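PDB 2PVU: ArtJ from Geobacillus stearothermophilus, which binds arginine, lysine and histidine and probably delivers them to its cognate ATP-binding cassette transporter, Art(MP)2. Local coordinates for residues A[99-110]-A[224-232]. Residues are numbered along the deposited sequence; the frame is centred on the assembly and turned at random.
Sequences KEVDMGISGITI and EYYGMIFPK. With LYS (lysine), chain E.
T109 and E224 meet through a short bond, OG1 of T109 donating to the anti lone pair of E224 OE1 at 2.5 Å, while CG2 of T109 lies 3.7 Å from CB of E224; T157 also bonds OE1. With chi1 at -60°, T109 OG1 sits beside its backbone N. OG1 accepts from N of the bound lysine, and T109 N donates to ligand OXT at 2.8 Å. Ligand N also reaches G107 O. Next to it, CA of G107 stands 3.9 Å from the centroid of the Y226 ring, 16° off the normal, a CH-pi contact over the face; D196 holds the Y226 hydroxyl. A leucine at Y226 would probably leave G107 without this flat support and D196 without that hydroxyl partner. In this family 3 solute-binding protein, strand 103-104, outermost in a parallel sheet, leads into loop 106-109, which lines the lysine pocket. One antiparallel hydrogen-bonded bridge joins it to 224-232: G104 N to I229 O, 2.8 Å, and I229 N to G104 O, 2.9 Å. Packing is tightest between CD1 of I108 and CG2 of I229, 3.4 Å apart and closer than usual for carbons. One water accepts from S106 N and I108 N and donates to G227 O. By contrast, exposed K99 rests its CG on CB of buried P231, at 3.9 Å.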
ATOM      1  N   LYS A  99     -11.826 -16.800  -1.579  1.00 24.34           N
ATOM      2  CA  LYS A  99     -12.978 -15.993  -1.122  1.00 25.06           C
ATOM      3  C   LYS A  99     -13.243 -16.110   0.392  1.00 25.14           C
ATOM      4  O   LYS A  99     -14.330 -15.757   0.875  1.00 24.95           O
ATOM      5  CB  LYS A  99     -14.267 -16.251  -1.939  1.00 26.33           C
ATOM      6  CG  LYS A  99     -14.104 -16.167  -3.456  1.00 27.17           C
ATOM      7  CD  LYS A  99     -15.403 -16.563  -4.164  1.00 28.66           C
ATOM      8  CE  LYS A  99     -15.250 -16.592  -5.676  1.00 36.71           C
ATOM      9  NZ  LYS A  99     -16.228 -17.576  -6.285  1.00 40.04           N
ATOM     10  N   GLU A 100     -12.236 -16.547   1.153  1.00 23.86           N
ATOM     11  CA  GLU A 100     -12.355 -16.493   2.611  1.00 25.15           C
ATOM     12  C   GLU A 100     -12.408 -15.043   3.099  1.00 24.36           C
ATOM     13  O   GLU A 100     -13.041 -14.737   4.120  1.00 24.47           O
ATOM     14  CB  GLU A 100     -11.222 -17.262   3.311  1.00 25.47           C
ATOM     15  CG  GLU A 100     -11.574 -17.493   4.786  1.00 27.38           C
ATOM     16  CD  GLU A 100     -10.604 -18.385   5.517  1.00 28.58           C
ATOM     17  OE1 GLU A 100      -9.558 -18.772   4.943  1.00 31.33           O
ATOM     18  OE2 GLU A 100     -10.906 -18.686   6.697  1.00 30.89           O
ATOM     19  N   VAL A 101     -11.751 -14.145   2.361  1.00 23.10           N
ATOM     20  CA  VAL A 101     -11.856 -12.738   2.612  1.00 22.60           C
ATOM     21  C   VAL A 101     -12.650 -12.148   1.431  1.00 21.66           C
ATOM     22  O   VAL A 101     -12.448 -12.573   0.270  1.00 22.43           O
ATOM     23  CB  VAL A 101     -10.418 -12.178   2.771  1.00 23.49           C
ATOM     24  CG1 VAL A 101     -10.336 -10.748   2.482  1.00 24.83           C
ATOM     25  CG2 VAL A 101      -9.880 -12.518   4.153  1.00 23.54           C
ATOM     26  N   ASP A 102     -13.563 -11.223   1.723  1.00 20.08           N
ATOM     27  CA  ASP A 102     -14.468 -10.676   0.705  1.00 19.98           C
ATOM     28  C   ASP A 102     -13.876  -9.465  -0.044  1.00 20.18           C
ATOM     29  O   ASP A 102     -14.358  -9.095  -1.129  1.00 19.65           O
ATOM     30  CB  ASP A 102     -15.777 -10.232   1.354  1.00 19.63           C
ATOM     31  CG  ASP A 102     -16.530 -11.393   1.968  1.00 20.00           C
ATOM     32  OD1 ASP A 102     -16.645 -12.453   1.308  1.00 21.26           O
ATOM     33  OD2 ASP A 102     -16.938 -11.254   3.126  1.00 21.13           O
ATOM     34  N   MET A 103     -12.890  -8.840   0.566  1.00 20.96           N
ATOM     35  CA  MET A 103     -12.424  -7.508   0.163  1.00 22.64           C
ATOM     36  C   MET A 103     -11.089  -7.264   0.825  1.00 21.57           C
ATOM     37  O   MET A 103     -10.816  -7.824   1.909  1.00 22.38           O
ATOM     38  CB  MET A 103     -13.427  -6.463   0.717  1.00 23.09           C
ATOM     39  CG  MET A 103     -13.162  -5.049   0.254  1.00 27.32           C
ATOM     40  SD  MET A 103     -14.484  -3.998   0.888  1.00 25.62           S
ATOM     41  CE  MET A 103     -13.818  -2.432   0.347  1.00 25.24           C
ATOM     42  N   GLY A 104     -10.262  -6.437   0.188  1.00 21.73           N
ATOM     43  CA  GLY A 104      -9.015  -6.027   0.811  1.00 22.86           C
ATOM     44  C   GLY A 104      -8.789  -4.540   0.654  1.00 22.44           C
ATOM     45  O   GLY A 104      -9.224  -3.931  -0.331  1.00 20.87           O
ATOM     46  N   ILE A 105      -8.085  -3.952   1.610  1.00 21.60           N
ATOM     47  CA  ILE A 105      -7.558  -2.580   1.456  1.00 21.83           C
ATOM     48  C   ILE A 105      -6.214  -2.603   2.170  1.00 20.93           C
ATOM     49  O   ILE A 105      -6.127  -3.076   3.304  1.00 20.97           O
ATOM     50  CB  ILE A 105      -8.530  -1.430   1.979  1.00 21.57           C
ATOM     51  CG1 ILE A 105      -8.059  -0.038   1.478  1.00 23.92           C
ATOM     52  CG2 ILE A 105      -8.707  -1.471   3.472  1.00 21.17           C
ATOM     53  CD1 ILE A 105      -8.903   1.118   1.933  1.00 21.34           C
ATOM     54  N   SER A 106      -5.148  -2.217   1.461  1.00 22.43           N
ATOM     55  CA  SER A 106      -3.794  -2.464   2.010  1.00 22.07           C
ATOM     56  C   SER A 106      -2.722  -1.766   1.145  1.00 22.56           C
ATOM     57  O   SER A 106      -1.666  -2.383   0.880  1.00 22.05           O
ATOM     58  CB  SER A 106      -3.542  -3.989   2.078  1.00 22.65           C
ATOM     59  OG  SER A 106      -2.486  -4.380   2.963  1.00 23.16           O
ATOM     60  N   GLY A 107      -2.997  -0.533   0.695  1.00 19.49           N
ATOM     61  CA  GLY A 107      -2.015   0.245  -0.109  1.00 19.03           C
ATOM     62  C   GLY A 107      -1.727  -0.547  -1.384  1.00 19.56           C
ATOM     63  O   GLY A 107      -0.611  -0.571  -1.856  1.00 20.62           O
ATOM     64  N   ILE A 108      -2.754  -1.162  -1.947  1.00 20.20           N
ATOM     65  CA  ILE A 108      -2.587  -2.080  -3.132  1.00 19.88           C
ATOM     66  C   ILE A 108      -2.665  -1.394  -4.468  1.00 22.04           C
ATOM     67  O   ILE A 108      -3.730  -0.894  -4.848  1.00 23.08           O
ATOM     68  CB  ILE A 108      -3.665  -3.205  -3.147  1.00 19.42           C
ATOM     69  CG1 ILE A 108      -3.687  -3.896  -1.774  1.00 19.62           C
ATOM     70  CG2 ILE A 108      -3.328  -4.236  -4.328  1.00 21.37           C
ATOM     71  CD1 ILE A 108      -5.017  -4.731  -1.508  1.00 21.67           C
ATOM     72  N   THR A 109      -1.571  -1.436  -5.213  1.00 21.16           N
ATOM     73  CA  THR A 109      -1.537  -0.851  -6.554  1.00 21.71           C
ATOM     74  C   THR A 109      -2.393  -1.664  -7.507  1.00 21.68           C
ATOM     75  O   THR A 109      -2.310  -2.890  -7.561  1.00 21.86           O
ATOM     76  CB  THR A 109      -0.099  -0.761  -7.074  1.00 22.91           C
ATOM     77  OG1 THR A 109       0.685   0.056  -6.182  1.00 22.22           O
ATOM     78  CG2 THR A 109      -0.043  -0.177  -8.485  1.00 22.34           C
ATOM     79  N   ILE A 110      -3.236  -0.962  -8.241  1.00 21.36           N
ATOM     80  CA  ILE A 110      -3.991  -1.602  -9.338  1.00 21.68           C
ATOM     81  C   ILE A 110      -3.002  -1.935 -10.459  1.00 21.14           C
ATOM     82  O   ILE A 110      -2.313  -1.034 -10.951  1.00 22.95           O
ATOM     83  CB  ILE A 110      -5.034  -0.586  -9.925  1.00 21.67           C
ATOM     84  CG1 ILE A 110      -6.018  -0.147  -8.848  1.00 20.79           C
ATOM     85  CG2 ILE A 110      -5.751  -1.192 -11.176  1.00 21.20           C
ATOM     86  CD1 ILE A 110      -6.882   1.102  -9.203  1.00 22.65           C
ATOM     87  N   GLU A 224       1.533   5.074  -9.876  1.00 23.51           N
ATOM     88  CA  GLU A 224       0.749   3.914  -9.406  1.00 23.09           C
ATOM     89  C   GLU A 224      -0.517   4.431  -8.769  1.00 23.08           C
ATOM     90  O   GLU A 224      -0.480   5.497  -8.131  1.00 22.69           O
ATOM     91  CB  GLU A 224       1.552   3.129  -8.329  1.00 23.98           C
ATOM     92  CG  GLU A 224       2.744   2.383  -8.947  1.00 24.82           C
ATOM     93  CD  GLU A 224       3.518   1.511  -7.957  1.00 24.76           C
ATOM     94  OE1 GLU A 224       2.936   0.808  -7.094  1.00 25.30           O
ATOM     95  OE2 GLU A 224       4.760   1.552  -8.042  1.00 31.29           O
ATOM     96  N   TYR A 225      -1.624   3.675  -8.892  1.00 21.27           N
ATOM     97  CA  TYR A 225      -2.880   4.095  -8.232  1.00 21.40           C
ATOM     98  C   TYR A 225      -3.339   2.995  -7.313  1.00 21.34           C
ATOM     99  O   TYR A 225      -3.352   1.866  -7.759  1.00 20.24           O
ATOM    100  CB  TYR A 225      -3.941   4.354  -9.307  1.00 21.78           C
ATOM    101  CG  TYR A 225      -3.542   5.538 -10.166  1.00 23.01           C
ATOM    102  CD1 TYR A 225      -3.952   6.814  -9.821  1.00 23.46           C
ATOM    103  CD2 TYR A 225      -2.713   5.369 -11.290  1.00 24.77           C
ATOM    104  CE1 TYR A 225      -3.585   7.931 -10.605  1.00 24.16           C
ATOM    105  CE2 TYR A 225      -2.328   6.463 -12.078  1.00 24.21           C
ATOM    106  CZ  TYR A 225      -2.768   7.743 -11.710  1.00 25.38           C
ATOM    107  OH  TYR A 225      -2.427   8.833 -12.474  1.00 27.70           O
ATOM    108  N   TYR A 226      -3.738   3.304  -6.063  1.00 20.12           N
ATOM    109  CA  TYR A 226      -4.220   2.249  -5.173  1.00 19.70           C
ATOM    110  C   TYR A 226      -5.714   2.014  -5.408  1.00 20.17           C
ATOM    111  O   TYR A 226      -6.436   2.970  -5.741  1.00 19.44           O
ATOM    112  CB  TYR A 226      -4.091   2.650  -3.705  1.00 21.70           C
ATOM    113  CG  TYR A 226      -2.699   2.864  -3.234  1.00 21.57           C
ATOM    114  CD1 TYR A 226      -1.591   2.367  -3.951  1.00 20.70           C
ATOM    115  CD2 TYR A 226      -2.491   3.498  -2.024  1.00 20.73           C
ATOM    116  CE1 TYR A 226      -0.281   2.578  -3.465  1.00 20.39           C
ATOM    117  CE2 TYR A 226      -1.204   3.674  -1.507  1.00 20.91           C
ATOM    118  CZ  TYR A 226      -0.126   3.262  -2.234  1.00 23.67           C
ATOM    119  OH  TYR A 226       1.116   3.494  -1.671  1.00 23.71           O
ATOM    120  N   GLY A 227      -6.132   0.752  -5.306  1.00 19.84           N
ATOM    121  CA  GLY A 227      -7.567   0.388  -5.352  1.00 19.62           C
ATOM    122  C   GLY A 227      -7.868  -0.550  -4.183  1.00 21.02           C
ATOM    123  O   GLY A 227      -6.976  -1.236  -3.666  1.00 20.77           O
ATOM    124  N   MET A 228      -9.134  -0.548  -3.735  1.00 20.97           N
ATOM    125  CA  MET A 228      -9.623  -1.627  -2.870  1.00 20.55           C
ATOM    126  C   MET A 228      -9.707  -2.841  -3.791  1.00 22.23           C
ATOM    127  O   MET A 228      -9.834  -2.677  -4.990  1.00 22.58           O
ATOM    128  CB  MET A 228     -10.972  -1.219  -2.277  1.00 21.80           C
ATOM    129  CG  MET A 228     -10.761  -0.248  -1.090  1.00 21.21           C
ATOM    130  SD  MET A 228     -12.259   0.609  -0.664  1.00 22.05           S
ATOM    131  CE  MET A 228     -12.300   1.953  -1.831  1.00 24.15           C
ATOM    132  N   ILE A 229      -9.568  -4.048  -3.255  1.00 22.18           N
ATOM    133  CA  ILE A 229      -9.472  -5.253  -4.096  1.00 21.45           C
ATOM    134  C   ILE A 229     -10.527  -6.285  -3.682  1.00 22.12           C
ATOM    135  O   ILE A 229     -10.972  -6.303  -2.537  1.00 21.63           O
ATOM    136  CB  ILE A 229      -8.059  -5.841  -3.992  1.00 21.95           C
ATOM    137  CG1 ILE A 229      -7.831  -6.955  -5.024  1.00 21.74           C
ATOM    138  CG2 ILE A 229      -7.816  -6.414  -2.566  1.00 20.48           C
ATOM    139  CD1 ILE A 229      -6.393  -7.425  -5.083  1.00 24.62           C
ATOM    140  N   PHE A 230     -10.966  -7.101  -4.639  1.00 21.47           N
ATOM    141  CA  PHE A 230     -12.095  -8.029  -4.435  1.00 21.99           C
ATOM    142  C   PHE A 230     -11.782  -9.305  -5.159  1.00 22.55           C
ATOM    143  O   PHE A 230     -11.066  -9.276  -6.163  1.00 22.90           O
ATOM    144  CB  PHE A 230     -13.390  -7.469  -5.070  1.00 21.95           C
ATOM    145  CG  PHE A 230     -13.789  -6.106  -4.550  1.00 21.37           C
ATOM    146  CD1 PHE A 230     -14.492  -5.982  -3.348  1.00 20.31           C
ATOM    147  CD2 PHE A 230     -13.422  -4.979  -5.234  1.00 21.25           C
ATOM    148  CE1 PHE A 230     -14.861  -4.692  -2.831  1.00 20.29           C
ATOM    149  CE2 PHE A 230     -13.770  -3.685  -4.744  1.00 22.52           C
ATOM    150  CZ  PHE A 230     -14.463  -3.547  -3.547  1.00 20.07           C
ATOM    151  N   PRO A 231     -12.386 -10.423  -4.700  1.00 22.52           N
ATOM    152  CA  PRO A 231     -12.340 -11.593  -5.555  1.00 23.61           C
ATOM    153  C   PRO A 231     -13.016 -11.245  -6.877  1.00 24.73           C
ATOM    154  O   PRO A 231     -13.922 -10.401  -6.939  1.00 23.78           O
ATOM    155  CB  PRO A 231     -13.195 -12.627  -4.816  1.00 23.52           C
ATOM    156  CG  PRO A 231     -13.163 -12.178  -3.317  1.00 22.66           C
ATOM    157  CD  PRO A 231     -13.114 -10.645  -3.434  1.00 22.18           C
ATOM    158  N   LYS A 232     -12.561 -11.905  -7.925  1.00 27.72           N
ATOM    159  CA  LYS A 232     -13.108 -11.756  -9.254  1.00 30.16           C
ATOM    160  C   LYS A 232     -14.623 -11.953  -9.239  1.00 31.52           C
ATOM    161  O   LYS A 232     -15.136 -12.872  -8.586  1.00 31.72           O
ATOM    162  CB  LYS A 232     -12.397 -12.761 -10.161  1.00 31.03           C
ATOM    163  CG  LYS A 232     -12.682 -12.643 -11.648  1.00 33.38           C
ATOM    164  CD  LYS A 232     -12.288 -11.301 -12.186  1.00 32.52           C
ATOM    165  CE  LYS A 232     -10.798 -11.185 -12.402  1.00 31.22           C
ATOM    166  NZ  LYS A 232     -10.607  -9.863 -13.053  1.00 29.19           N
TER
HETATM  167  N   LYS E 301       1.583  -0.563  -3.517  1.00 18.22           N
HETATM  168  CA  LYS E 301       2.573  -1.688  -3.604  1.00 18.47           C
HETATM  169  C   LYS E 301       1.881  -2.928  -4.185  1.00 18.55           C
HETATM  170  O   LYS E 301       2.531  -3.923  -4.468  1.00 18.43           O
HETATM  171  CB  LYS E 301       3.120  -2.019  -2.221  1.00 17.63           C
HETATM  172  CG  LYS E 301       1.996  -2.419  -1.234  1.00 18.32           C
HETATM  173  CD  LYS E 301       2.554  -3.214  -0.035  1.00 16.58           C
HETATM  174  CE  LYS E 301       1.576  -3.132   1.128  1.00 21.26           C
HETATM  175  NZ  LYS E 301       2.005  -4.083   2.288  1.00 22.20           N
HETATM  176  OXT LYS E 301       0.642  -2.955  -4.360  1.00 18.05           O
HETATM  177  O   HOH W   1      -5.679  -0.918  -1.096  1.00 14.89           O
HETATM  178  O   HOH W   2      -1.626   1.698 -10.989  1.00 19.82           O